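Side-chain contacts in putative uncharacterized protein (Chaetomium thermophilum, PDB 5IJP), which probably senses cellular phosphate status as the SPX domain of a Vtc4 protein, binding inositol hexakisphosphate in a basic pocket on its helical bundle: residues 20-23 with 24-28; 145-148 with 149-153; 137-140 with 141-145; 64-67 with 68-72. One frame throughout, in Å; residues are numbered along the deposited sequence.

Contact 1: residues 20-23 with 24-28; sequences IDYD and GLKAD. With IHP (inositol hexakisphosphate), chain C.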
loop_
_atom_site.group_PDB
_atom_site.type_symbol
_atom_site.label_atom_id
_atom_site.label_comp_id
_atom_site.label_asym_id
_atom_site.label_seq_id
_atom_site.Cartn_x
_atom_site.Cartn_y
_atom_site.Cartn_z
ATOM N N ILE A 20 3.544 -8.026 0.080
ATOM C CA ILE A 20 2.967 -9.153 0.830
ATOM C C ILE A 20 3.672 -10.453 0.465
ATOM O O ILE A 20 3.942 -10.696 -0.715
ATOM C CB ILE A 20 1.431 -9.348 0.624
ATOM C CG1 ILE A 20 0.741 -8.149 -0.057
ATOM C CG2 ILE A 20 0.740 -9.719 1.925
ATOM C CD1 ILE A 20 0.521 -8.348 -1.553
ATOM N N ASP A 21 3.928 -11.307 1.467
ATOM C CA ASP A 21 4.516 -12.623 1.239
ATOM C C ASP A 21 3.333 -13.574 1.008
ATOM O O ASP A 21 3.052 -14.450 1.830
ATOM C CB ASP A 21 5.405 -13.053 2.426
ATOM C CG ASP A 21 6.274 -14.279 2.187
ATOM O OD1 ASP A 21 6.523 -14.615 1.005
ATOM O OD2 ASP A 21 6.738 -14.877 3.179
ATOM N N TYR A 22 2.609 -13.337 -0.106
ATOM C CA TYR A 22 1.416 -14.066 -0.537
ATOM C C TYR A 22 1.680 -15.560 -0.687
ATOM O O TYR A 22 0.876 -16.363 -0.217
ATOM C CB TYR A 22 0.862 -13.465 -1.841
ATOM C CG TYR A 22 -0.568 -13.856 -2.142
ATOM C CD1 TYR A 22 -1.635 -13.141 -1.605
ATOM C CD2 TYR A 22 -0.857 -14.917 -2.994
ATOM C CE1 TYR A 22 -2.954 -13.490 -1.887
ATOM C CE2 TYR A 22 -2.172 -15.276 -3.283
ATOM C CZ TYR A 22 -3.218 -14.558 -2.728
ATOM O OH TYR A 22 -4.516 -14.906 -3.009
ATOM N N ASP A 23 2.816 -15.926 -1.314
ATOM C CA ASP A 23 3.229 -17.317 -1.512
ATOM C C ASP A 23 3.655 -17.962 -0.190
ATOM O O ASP A 23 3.429 -19.157 0.006
ATOM C CB ASP A 23 4.353 -17.406 -2.561
ATOM C CG ASP A 23 3.950 -17.032 -3.981
ATOM O OD1 ASP A 23 2.830 -16.503 -4.168
ATOM O OD2 ASP A 23 4.762 -17.256 -4.904
ATOM N N GLY A 24 4.245 -17.158 0.698
ATOM C CA GLY A 24 4.686 -17.581 2.022
ATOM C C GLY A 24 3.528 -17.876 2.956
ATOM O O GLY A 24 3.562 -18.868 3.688
ATOM N N LEU A 25 2.491 -17.015 2.925
ATOM C CA LEU A 25 1.276 -17.157 3.734
ATOM C C LEU A 25 0.393 -18.296 3.210
ATOM O O LEU A 25 -0.268 -18.965 4.006
ATOM C CB LEU A 25 0.483 -15.836 3.785
ATOM C CG LEU A 25 1.078 -14.706 4.632
ATOM C CD1 LEU A 25 0.691 -13.352 4.078
ATOM C CD2 LEU A 25 0.659 -14.818 6.092
ATOM N N LYS A 26 0.396 -18.515 1.876
ATOM C CA LYS A 26 -0.354 -19.577 1.191
ATOM C C LYS A 26 0.212 -20.946 1.588
ATOM O O LYS A 26 -0.555 -21.884 1.812
ATOM C CB LYS A 26 -0.266 -19.390 -0.333
ATOM C CG LYS A 26 -1.378 -20.077 -1.126
ATOM C CD LYS A 26 -1.054 -20.176 -2.621
ATOM C CE LYS A 26 -1.275 -18.890 -3.386
ATOM N NZ LYS A 26 -0.831 -19.005 -4.800
ATOM N N ALA A 27 1.557 -21.045 1.683
ATOM C CA ALA A 27 2.286 -22.252 2.074
ATOM C C ALA A 27 2.051 -22.588 3.550
ATOM O O ALA A 27 2.028 -23.766 3.910
ATOM C CB ALA A 27 3.773 -22.070 1.809
ATOM N N ASP A 28 1.864 -21.550 4.392
ATOM C CA ASP A 28 1.601 -21.663 5.830
ATOM C C ASP A 28 0.228 -22.295 6.101
ATOM O O ASP A 28 0.065 -22.990 7.106
ATOM C CB ASP A 28 1.703 -20.284 6.501
ATOM C CG ASP A 28 1.802 -20.343 8.011
ATOM O OD1 ASP A 28 2.920 -20.562 8.523
ATOM O OD2 ASP A 28 0.763 -20.159 8.681
HETATM C C1 IHP C . -4.983 -21.430 -5.963
HETATM C C2 IHP C . -5.385 -20.448 -7.054
HETATM C C3 IHP C . -4.224 -19.559 -7.478
HETATM C C4 IHP C . -3.000 -20.381 -7.862
HETATM C C5 IHP C . -2.600 -21.357 -6.764
HETATM C C6 IHP C . -3.767 -22.251 -6.369
HETATM O O11 IHP C . -6.087 -22.335 -5.749
HETATM P P1 IHP C . -6.735 -22.896 -4.367
HETATM O O21 IHP C . -8.064 -23.520 -4.638
HETATM O O31 IHP C . -5.718 -23.891 -3.802
HETATM O O41 IHP C . -6.824 -21.701 -3.412
HETATM O O12 IHP C . -6.439 -19.606 -6.539
HETATM P P2 IHP C . -7.947 -19.446 -7.150
HETATM O O22 IHP C . -8.809 -20.469 -6.407
HETATM O O32 IHP C . -7.962 -19.646 -8.633
HETATM O O42 IHP C . -8.417 -18.047 -6.740
HETATM O O13 IHP C . -3.882 -18.677 -6.386
HETATM P P3 IHP C . -4.060 -17.081 -6.240
HETATM O O23 IHP C . -2.733 -16.417 -6.336
HETATM O O33 IHP C . -5.035 -16.620 -7.328
HETATM O O43 IHP C . -4.735 -16.866 -4.888
HETATM O O14 IHP C . -1.899 -19.477 -8.093
HETATM P P4 IHP C . -1.401 -18.900 -9.562
HETATM O O24 IHP C . -0.976 -17.450 -9.317
HETATM O O34 IHP C . -0.292 -19.743 -10.097
HETATM O O44 IHP C . -2.626 -18.879 -10.487
HETATM O O15 IHP C . -1.543 -22.196 -7.276
HETATM P P5 IHP C . 0.002 -22.336 -6.886
HETATM O O25 IHP C . 0.139 -21.916 -5.416
HETATM O O35 IHP C . 0.750 -21.311 -7.745
HETATM O O45 IHP C . 0.464 -23.735 -7.129
HETATM O O16 IHP C . -3.362 -23.039 -5.229
HETATM P P6 IHP C . -2.612 -24.441 -5.055
HETATM O O26 IHP C . -2.235 -24.933 -6.461
HETATM O O36 IHP C . -3.487 -25.404 -4.322
HETATM O O46 IHP C . -1.317 -24.131 -4.300
#
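The ring of Tyr-22 meets the aliphatic end of Lys-26 at a slant, CE2 of Tyr-22 lying 3.7 Å from CE of Lys-26. At the ring's edge, in its plane, sits O43 of inositol hexakisphosphate, which accepts a hydrogen bond from Tyr-22 OH (OH to O43, 2.7 Å). In both residues CG stands anti to the backbone N (chi1 -162° for Tyr-22, -159° for Lys-26), so that chains one helical turn apart leave toward the same ligand. A bend at chi3 of Lys-26 (-78°) then brings its NZ to O25 of the ligand at 3.1 Å, with a weak second bond to O13. Tyrosine suits the site as a rigid donor of fixed reach, lysine as a flexible one whose charge probably offsets that of the phosphates. Behind them the helix begins: Asp-21 is its N-cap residue, and its O accepts from Leu-25 N at 2.8 Å. Apolar Leu-25 faces inward, its CD1 4.2 Å from CG2 of Ile-20. Leu-25 rests on Phe-58 and Leu-62 of helix 52-97, while Ile-20 and Tyr-22 lean on helix 110-151, so helix 22-30 packs against both long helices and shares the ligand with helix 110-151.

Contact 2: residues 145-148 with 149-153; sequences IKKH and DKMTG. With IHP (inositol hexakisphosphate), chain C.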
loop_
_atom_site.group_PDB
_atom_site.type_symbol
_atom_site.label_atom_id
_atom_site.label_comp_id
_atom_site.label_asym_id
_atom_site.label_seq_id
_atom_site.Cartn_x
_atom_site.Cartn_y
_atom_site.Cartn_z
ATOM N N ILE A 145 -6.844 -13.665 3.338
ATOM C CA ILE A 145 -7.748 -13.805 4.487
ATOM C C ILE A 145 -8.974 -14.643 4.080
ATOM O O ILE A 145 -9.377 -15.529 4.837
ATOM C CB ILE A 145 -8.085 -12.433 5.151
ATOM C CG1 ILE A 145 -6.887 -11.943 5.997
ATOM C CG2 ILE A 145 -9.364 -12.490 6.011
ATOM C CD1 ILE A 145 -6.752 -10.425 6.159
ATOM N N LYS A 146 -9.518 -14.407 2.863
ATOM C CA LYS A 146 -10.652 -15.173 2.335
ATOM C C LYS A 146 -10.223 -16.609 1.999
ATOM O O LYS A 146 -11.036 -17.527 2.121
ATOM C CB LYS A 146 -11.281 -14.489 1.113
ATOM C CG LYS A 146 -12.777 -14.758 1.002
ATOM C CD LYS A 146 -13.281 -14.682 -0.428
ATOM C CE LYS A 146 -14.733 -15.082 -0.510
ATOM N NZ LYS A 146 -15.173 -15.284 -1.913
ATOM N N LYS A 147 -8.943 -16.795 1.600
ATOM C CA LYS A 147 -8.345 -18.098 1.291
ATOM C C LYS A 147 -8.239 -18.923 2.579
ATOM O O LYS A 147 -8.470 -20.132 2.547
ATOM C CB LYS A 147 -6.957 -17.916 0.651
ATOM C CG LYS A 147 -6.408 -19.168 -0.033
ATOM C CD LYS A 147 -4.951 -18.995 -0.463
ATOM C CE LYS A 147 -4.786 -18.511 -1.887
ATOM N NZ LYS A 147 -5.031 -19.595 -2.877
ATOM N N HIS A 148 -7.906 -18.257 3.709
ATOM C CA HIS A 148 -7.798 -18.849 5.046
ATOM C C HIS A 148 -9.174 -19.344 5.510
ATOM O O HIS A 148 -9.287 -20.474 5.983
ATOM C CB HIS A 148 -7.208 -17.822 6.038
ATOM C CG HIS A 148 -7.270 -18.239 7.476
ATOM N ND1 HIS A 148 -8.333 -17.882 8.285
ATOM C CD2 HIS A 148 -6.392 -18.963 8.208
ATOM C CE1 HIS A 148 -8.075 -18.409 9.469
ATOM N NE2 HIS A 148 -6.915 -19.062 9.473
ATOM N N ASP A 149 -10.217 -18.504 5.342
ATOM C CA ASP A 149 -11.605 -18.798 5.708
ATOM C C ASP A 149 -12.211 -19.936 4.874
ATOM O O ASP A 149 -13.094 -20.642 5.364
ATOM C CB ASP A 149 -12.469 -17.528 5.596
ATOM C CG ASP A 149 -12.095 -16.391 6.537
ATOM O OD1 ASP A 149 -11.007 -16.458 7.158
ATOM O OD2 ASP A 149 -12.889 -15.433 6.652
ATOM N N LYS A 150 -11.735 -20.108 3.624
ATOM C CA LYS A 150 -12.201 -21.142 2.697
ATOM C C LYS A 150 -11.477 -22.482 2.868
ATOM O O LYS A 150 -12.118 -23.526 2.755
ATOM C CB LYS A 150 -12.100 -20.656 1.241
ATOM C CG LYS A 150 -13.261 -19.762 0.806
ATOM C CD LYS A 150 -13.036 -19.133 -0.575
ATOM C CE LYS A 150 -13.441 -20.015 -1.738
ATOM N NZ LYS A 150 -14.918 -20.117 -1.877
ATOM N N MET A 151 -10.152 -22.456 3.125
ATOM C CA MET A 151 -9.332 -23.664 3.284
ATOM C C MET A 151 -9.453 -24.313 4.664
ATOM O O MET A 151 -9.691 -25.518 4.750
ATOM C CB MET A 151 -7.851 -23.371 2.983
ATOM C CG MET A 151 -7.524 -23.287 1.514
ATOM S SD MET A 151 -5.746 -23.063 1.269
ATOM C CE MET A 151 -5.665 -23.090 -0.496
ATOM N N THR A 152 -9.256 -23.521 5.734
ATOM C CA THR A 152 -9.256 -23.993 7.122
ATOM C C THR A 152 -10.654 -24.165 7.723
ATOM O O THR A 152 -10.900 -25.149 8.424
ATOM C CB THR A 152 -8.379 -23.082 8.011
ATOM O OG1 THR A 152 -9.076 -21.867 8.298
ATOM C CG2 THR A 152 -7.015 -22.775 7.392
ATOM N N GLY A 153 -11.529 -23.195 7.472
ATOM C CA GLY A 153 -12.878 -23.158 8.025
ATOM C C GLY A 153 -12.993 -22.101 9.105
ATOM O O GLY A 153 -14.090 -21.609 9.384
HETATM C C1 IHP C . -4.983 -21.430 -5.963
HETATM C C2 IHP C . -5.385 -20.448 -7.054
HETATM C C3 IHP C . -4.224 -19.559 -7.478
HETATM C C4 IHP C . -3.000 -20.381 -7.862
HETATM C C5 IHP C . -2.600 -21.357 -6.764
HETATM C C6 IHP C . -3.767 -22.251 -6.369
HETATM O O11 IHP C . -6.087 -22.335 -5.749
HETATM P P1 IHP C . -6.735 -22.896 -4.367
HETATM O O21 IHP C . -8.064 -23.520 -4.638
HETATM O O31 IHP C . -5.718 -23.891 -3.802
HETATM O O41 IHP C . -6.824 -21.701 -3.412
HETATM O O12 IHP C . -6.439 -19.606 -6.539
HETATM P P2 IHP C . -7.947 -19.446 -7.150
HETATM O O22 IHP C . -8.809 -20.469 -6.407
HETATM O O32 IHP C . -7.962 -19.646 -8.633
HETATM O O42 IHP C . -8.417 -18.047 -6.740
HETATM O O13 IHP C . -3.882 -18.677 -6.386
HETATM P P3 IHP C . -4.060 -17.081 -6.240
HETATM O O23 IHP C . -2.733 -16.417 -6.336
HETATM O O33 IHP C . -5.035 -16.620 -7.328
HETATM O O43 IHP C . -4.735 -16.866 -4.888
HETATM O O14 IHP C . -1.899 -19.477 -8.093
HETATM P P4 IHP C . -1.401 -18.900 -9.562
HETATM O O24 IHP C . -0.976 -17.450 -9.317
HETATM O O34 IHP C . -0.292 -19.743 -10.097
HETATM O O44 IHP C . -2.626 -18.879 -10.487
HETATM O O15 IHP C . -1.543 -22.196 -7.276
HETATM P P5 IHP C . 0.002 -22.336 -6.886
HETATM O O25 IHP C . 0.139 -21.916 -5.416
HETATM O O35 IHP C . 0.750 -21.311 -7.745
HETATM O O45 IHP C . 0.464 -23.735 -7.129
HETATM O O16 IHP C . -3.362 -23.039 -5.229
HETATM P P6 IHP C . -2.612 -24.441 -5.055
HETATM O O26 IHP C . -2.235 -24.933 -6.461
HETATM O O36 IHP C . -3.487 -25.404 -4.322
HETATM O O46 IHP C . -1.317 -24.131 -4.300
#
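The amides of Asp-149 and Met-151 bond to O of Ile-145 and O of Lys-147, continuing helix 110-151 toward its C-terminal end. There His-148 O accepts twice from Thr-152, from N at 3.1 Å and from OG1 at 2.7 Å, the two donors reaching it from opposite faces of the carbonyl plane. Thr-152 OG1 can do so because it sits between its own N and carbonyl carbon (chi1 77°), and that places it 3.7 Å above the centre of the His-148 imidazole. Gly-153 then leaves helical angles with positive phi, a conformation that favours glycine. In the ring plane of His-148, ND1 donates to OD1 of Asp-149 at 3.2 Å, almost straight (168°), while the carboxylate is turned 65° from the ring; NE2 is taken by Glu-55, and Asp-149 OD1 also accepts from Leu-156 N. A leucine in place of His-148 would probably leave Glu-55 and Asp-149 each without its imidazole mate. Elsewhere on the helix, Lys-147 and Met-151 run side by side, CG of Lys-147 4.0 Å from CE of Met-151, toward inositol hexakisphosphate; NZ of Lys-147 reaches O41 at 2.8 Å. The chemistry thus divides by face: one supplies a lysine charge and a methionine methyl to the phosphates, whereas on the other an imidazole with acids at both nitrogens is likely to favour its doubly protonated form.

Contact 3: residues 137-140 with 141-145; sequences NYTG and FYKII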
loop_
_atom_site.group_PDB
_atom_site.type_symbol
_atom_site.label_atom_id
_atom_site.label_comp_id
_atom_site.label_asym_id
_atom_site.label_seq_id
_atom_site.Cartn_x
_atom_site.Cartn_y
_atom_site.Cartn_z
ATOM N N ASN A 137 -1.352 -4.433 -2.349
ATOM C CA ASN A 137 -1.192 -5.005 -1.013
ATOM C C ASN A 137 -2.530 -5.208 -0.302
ATOM O O ASN A 137 -2.714 -6.257 0.312
ATOM C CB ASN A 137 -0.200 -4.210 -0.171
ATOM C CG ASN A 137 1.244 -4.464 -0.548
ATOM O OD1 ASN A 137 1.982 -5.150 0.157
ATOM N ND2 ASN A 137 1.681 -3.936 -1.677
ATOM N N TYR A 138 -3.478 -4.243 -0.423
ATOM C CA TYR A 138 -4.826 -4.340 0.163
ATOM C C TYR A 138 -5.556 -5.557 -0.412
ATOM O O TYR A 138 -6.205 -6.281 0.341
ATOM C CB TYR A 138 -5.635 -3.045 -0.073
ATOM C CG TYR A 138 -7.035 -3.049 0.511
ATOM C CD1 TYR A 138 -8.143 -3.324 -0.286
ATOM C CD2 TYR A 138 -7.256 -2.731 1.847
ATOM C CE1 TYR A 138 -9.433 -3.318 0.241
ATOM C CE2 TYR A 138 -8.543 -2.719 2.386
ATOM C CZ TYR A 138 -9.630 -3.012 1.577
ATOM O OH TYR A 138 -10.901 -3.001 2.099
ATOM N N THR A 139 -5.413 -5.790 -1.735
ATOM C CA THR A 139 -5.986 -6.930 -2.459
ATOM C C THR A 139 -5.314 -8.230 -1.978
ATOM O O THR A 139 -5.994 -9.244 -1.821
ATOM C CB THR A 139 -5.858 -6.713 -3.983
ATOM O OG1 THR A 139 -6.342 -5.410 -4.318
ATOM C CG2 THR A 139 -6.613 -7.760 -4.798
ATOM N N GLY A 140 -4.002 -8.160 -1.725
ATOM C CA GLY A 140 -3.180 -9.266 -1.241
ATOM C C GLY A 140 -3.639 -9.833 0.084
ATOM O O GLY A 140 -3.788 -11.051 0.213
ATOM N N PHE A 141 -3.883 -8.949 1.073
ATOM C CA PHE A 141 -4.373 -9.343 2.394
ATOM C C PHE A 141 -5.827 -9.806 2.320
ATOM O O PHE A 141 -6.169 -10.812 2.935
ATOM C CB PHE A 141 -4.203 -8.215 3.423
ATOM C CG PHE A 141 -2.772 -7.929 3.814
ATOM C CD1 PHE A 141 -2.107 -8.739 4.728
ATOM C CD2 PHE A 141 -2.101 -6.830 3.297
ATOM C CE1 PHE A 141 -0.785 -8.470 5.092
ATOM C CE2 PHE A 141 -0.779 -6.562 3.658
ATOM C CZ PHE A 141 -0.130 -7.383 4.553
ATOM N N TYR A 142 -6.662 -9.101 1.528
ATOM C CA TYR A 142 -8.081 -9.406 1.312
ATOM C C TYR A 142 -8.270 -10.810 0.722
ATOM O O TYR A 142 -9.164 -11.539 1.156
ATOM C CB TYR A 142 -8.709 -8.355 0.382
ATOM C CG TYR A 142 -10.157 -8.045 0.686
ATOM C CD1 TYR A 142 -10.504 -6.970 1.498
ATOM C CD2 TYR A 142 -11.184 -8.810 0.139
ATOM C CE1 TYR A 142 -11.838 -6.674 1.776
ATOM C CE2 TYR A 142 -12.521 -8.527 0.414
ATOM C CZ TYR A 142 -12.845 -7.456 1.231
ATOM O OH TYR A 142 -14.162 -7.173 1.501
ATOM N N LYS A 143 -7.413 -11.187 -0.251
ATOM C CA LYS A 143 -7.452 -12.487 -0.920
ATOM C C LYS A 143 -6.940 -13.624 -0.038
ATOM O O LYS A 143 -7.540 -14.699 -0.047
ATOM C CB LYS A 143 -6.679 -12.445 -2.247
ATOM C CG LYS A 143 -7.533 -12.765 -3.466
ATOM C CD LYS A 143 -7.833 -11.522 -4.292
ATOM C CE LYS A 143 -8.619 -11.849 -5.536
ATOM N NZ LYS A 143 -8.826 -10.648 -6.386
ATOM N N ILE A 144 -5.837 -13.398 0.712
ATOM C CA ILE A 144 -5.239 -14.416 1.583
ATOM C C ILE A 144 -6.115 -14.689 2.829
ATOM O O ILE A 144 -6.146 -15.831 3.295
ATOM C CB ILE A 144 -3.744 -14.114 1.923
ATOM C CG1 ILE A 144 -2.963 -15.398 2.274
ATOM C CG2 ILE A 144 -3.560 -13.029 2.988
ATOM C CD1 ILE A 144 -2.311 -16.099 1.085
ATOM N N ILE A 145 -6.844 -13.665 3.338
ATOM C CA ILE A 145 -7.748 -13.805 4.487
ATOM C C ILE A 145 -8.974 -14.643 4.080
ATOM O O ILE A 145 -9.377 -15.529 4.837
ATOM C CB ILE A 145 -8.085 -12.433 5.151
ATOM C CG1 ILE A 145 -6.887 -11.943 5.997
ATOM C CG2 ILE A 145 -9.364 -12.490 6.011
ATOM C CD1 ILE A 145 -6.752 -10.425 6.159
#
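Tyr-138 and Tyr-142 lie side by side, one turn apart, their rings inclined at 40° with centroids 5.7 Å apart, an oblique pairing. The approach runs along one flank, CE1 of Tyr-138 standing 4.0 Å from CD1 of Tyr-142. With its CG anti to the backbone N (chi1 -179°), Tyr-138 leans along the helix and brings its ring beside that of its neighbour. Both are largely exposed, where tyrosine can pack its carbons and leave its hydroxyl outward; Tyr-142 also receives Lys-157 in a cation-pi contact. Thr-139 and Lys-143 likewise run together: the lysine chain, bent at chi2, carries CD to 4.0 Å from CG2 of Thr-139 and leaves its side chain about 5 Å from the bound inositol hexakisphosphate. Thr-139 OG1 turns back to bond Gln-135 O.

On the buried side Phe-141 points its CG beside its own N (chi1 -70°), which swings the ring back over the preceding turn, with CD2 3.1 Å from Asn-137 O. That same oxygen accepts the amide of Phe-141 at 3.0 Å. Cutting Phe-141 back to an alanine would probably open a gap facing Leu-66, Val-69, Ile-20 and Leu-164, all of which touch the ring. Gly-140 has no side chain, which leaves room for Ile-20, whose CD1 a CB there would run into, and Ile-144 extends the apolar face to Leu-62 and Leu-25. Such a split between a hydrophobic inner face and a polar outer one is typical of an amphipathic helix in a helical bundle, here the long helix 110-151 of the SPX domain.

Contact 4: residues 64-67 with 68-72; sequences AELD and KVHAK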
loop_
_atom_site.group_PDB
_atom_site.type_symbol
_atom_site.label_atom_id
_atom_site.label_comp_id
_atom_site.label_asym_id
_atom_site.label_seq_id
_atom_site.Cartn_x
_atom_site.Cartn_y
_atom_site.Cartn_z
ATOM N N ALA A 64 2.757 -9.523 11.060
ATOM C CA ALA A 64 4.142 -9.145 10.760
ATOM C C ALA A 64 4.252 -8.605 9.330
ATOM O O ALA A 64 5.002 -7.658 9.086
ATOM C CB ALA A 64 5.066 -10.339 10.942
ATOM N N GLU A 65 3.475 -9.194 8.399
ATOM C CA GLU A 65 3.411 -8.769 7.003
ATOM C C GLU A 65 2.619 -7.474 6.883
ATOM O O GLU A 65 2.955 -6.637 6.047
ATOM C CB GLU A 65 2.800 -9.868 6.115
ATOM C CG GLU A 65 3.765 -10.993 5.769
ATOM C CD GLU A 65 4.993 -10.589 4.975
ATOM O OE1 GLU A 65 4.833 -10.026 3.868
ATOM O OE2 GLU A 65 6.119 -10.853 5.455
ATOM N N LEU A 66 1.586 -7.298 7.736
ATOM C CA LEU A 66 0.737 -6.105 7.775
ATOM C C LEU A 66 1.522 -4.880 8.251
ATOM O O LEU A 66 1.330 -3.793 7.708
ATOM C CB LEU A 66 -0.500 -6.344 8.655
ATOM C CG LEU A 66 -1.705 -5.441 8.379
ATOM C CD1 LEU A 66 -2.670 -6.097 7.408
ATOM C CD2 LEU A 66 -2.431 -5.097 9.664
ATOM N N ASP A 67 2.423 -5.065 9.238
ATOM C CA ASP A 67 3.268 -4.002 9.788
ATOM C C ASP A 67 4.344 -3.572 8.793
ATOM O O ASP A 67 4.643 -2.382 8.706
ATOM C CB ASP A 67 3.914 -4.439 11.115
ATOM C CG ASP A 67 2.939 -4.849 12.205
ATOM O OD1 ASP A 67 1.778 -4.381 12.175
ATOM O OD2 ASP A 67 3.335 -5.644 13.084
ATOM N N LYS A 68 4.915 -4.543 8.043
ATOM C CA LYS A 68 5.951 -4.340 7.024
ATOM C C LYS A 68 5.433 -3.446 5.887
ATOM O O LYS A 68 6.170 -2.581 5.407
ATOM C CB LYS A 68 6.427 -5.699 6.479
ATOM C CG LYS A 68 7.682 -5.636 5.606
ATOM C CD LYS A 68 8.097 -7.008 5.073
ATOM C CE LYS A 68 7.307 -7.445 3.861
ATOM N NZ LYS A 68 7.715 -8.795 3.393
ATOM N N VAL A 69 4.165 -3.649 5.483
ATOM C CA VAL A 69 3.496 -2.877 4.430
ATOM C C VAL A 69 3.157 -1.475 4.954
ATOM O O VAL A 69 3.489 -0.488 4.296
ATOM C CB VAL A 69 2.250 -3.620 3.870
ATOM C CG1 VAL A 69 1.525 -2.783 2.820
ATOM C CG2 VAL A 69 2.632 -4.978 3.293
ATOM N N HIS A 70 2.519 -1.398 6.145
ATOM C CA HIS A 70 2.117 -0.151 6.804
ATOM C C HIS A 70 3.293 0.780 7.125
ATOM O O HIS A 70 3.113 1.999 7.111
ATOM C CB HIS A 70 1.272 -0.437 8.058
ATOM C CG HIS A 70 -0.111 -0.952 7.776
ATOM N ND1 HIS A 70 -0.952 -1.345 8.802
ATOM C CD2 HIS A 70 -0.758 -1.120 6.596
ATOM C CE1 HIS A 70 -2.074 -1.735 8.219
ATOM N NE2 HIS A 70 -2.004 -1.619 6.893
ATOM N N ALA A 71 4.490 0.212 7.391
ATOM C CA ALA A 71 5.704 0.984 7.664
ATOM C C ALA A 71 6.200 1.651 6.380
ATOM O O ALA A 71 6.510 2.841 6.408
ATOM C CB ALA A 71 6.788 0.092 8.252
ATOM N N LYS A 72 6.235 0.901 5.252
ATOM C CA LYS A 72 6.657 1.410 3.941
ATOM C C LYS A 72 5.660 2.442 3.399
ATOM O O LYS A 72 6.078 3.418 2.770
ATOM C CB LYS A 72 6.873 0.257 2.940
ATOM C CG LYS A 72 7.524 0.665 1.610
ATOM C CD LYS A 72 9.014 0.988 1.737
ATOM C CE LYS A 72 9.530 1.719 0.525
ATOM N NZ LYS A 72 10.987 1.991 0.628
#
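Leu-66 lies alongside the imidazole of His-70, one turn on, with CD2 of Leu-66 3.7 Å from CE1 of His-70. CG of His-70 stands beside its own N (chi1 -71°), tipping the ring back over the preceding turn. One face of that ring therefore lies over Leu-66 O, which is displaced toward the rim, and the same oxygen takes the amide of His-70 at 3.1 Å. Histidine suits this partly exposed place because its ring carbon CE1 can lie against leucine, while a polar ring is tolerable near solvent.

These turns belong to helix 52-97, one of the long helices of the SPX bundle, and the leucine and Val-69 form the stripe that faces helix 110-151, where Val-69 touches Phe-133 and Asn-137. Beta-branched Val-69 is compact enough to sit close to the partner helix, and its N bonds to Glu-65 O at 3.3 Å.

A different flank is ionic. Glu-65 folds back at chi2 (-62°) and lies beside Lys-68, three residues on; NZ of Lys-68 forms a salt bridge with OE1 of Glu-65 at 3.2 Å, meeting it on the syn side, and reaches OE2 more weakly. OE1 has a second partner, the amide of Asp-21, while Lys-68 NZ also makes a weak bond to Tyr-19 O, so the pair ties the segment before helix 22-30 to this helix. Asp-67, on the solvent side, contributes its O to the amide of Ala-71 at 2.9 Å.

How the contacts relate
All four are local contacts on or at the ends of helices, mostly between residues about a turn apart, yet their chemistry follows their place. Contacts 1 and 2 lie at the ligand end of the bundle and share inositol hexakisphosphate: Lys-26 packs on Lys-147, both directed at its phosphates. Contacts 3 and 4 sit nearer the middle of the chain and meet across helices 110-151 and 52-97. Contact 2 continues contact 3 on one helix, passing from apolar packing to polar bonds at its end. Contact 1 bridges the groups, Tyr-22 touching Gly-140 and Asp-21 N probably bonding Glu-65. Each contact is partly buried, with exposed residues on its outer side.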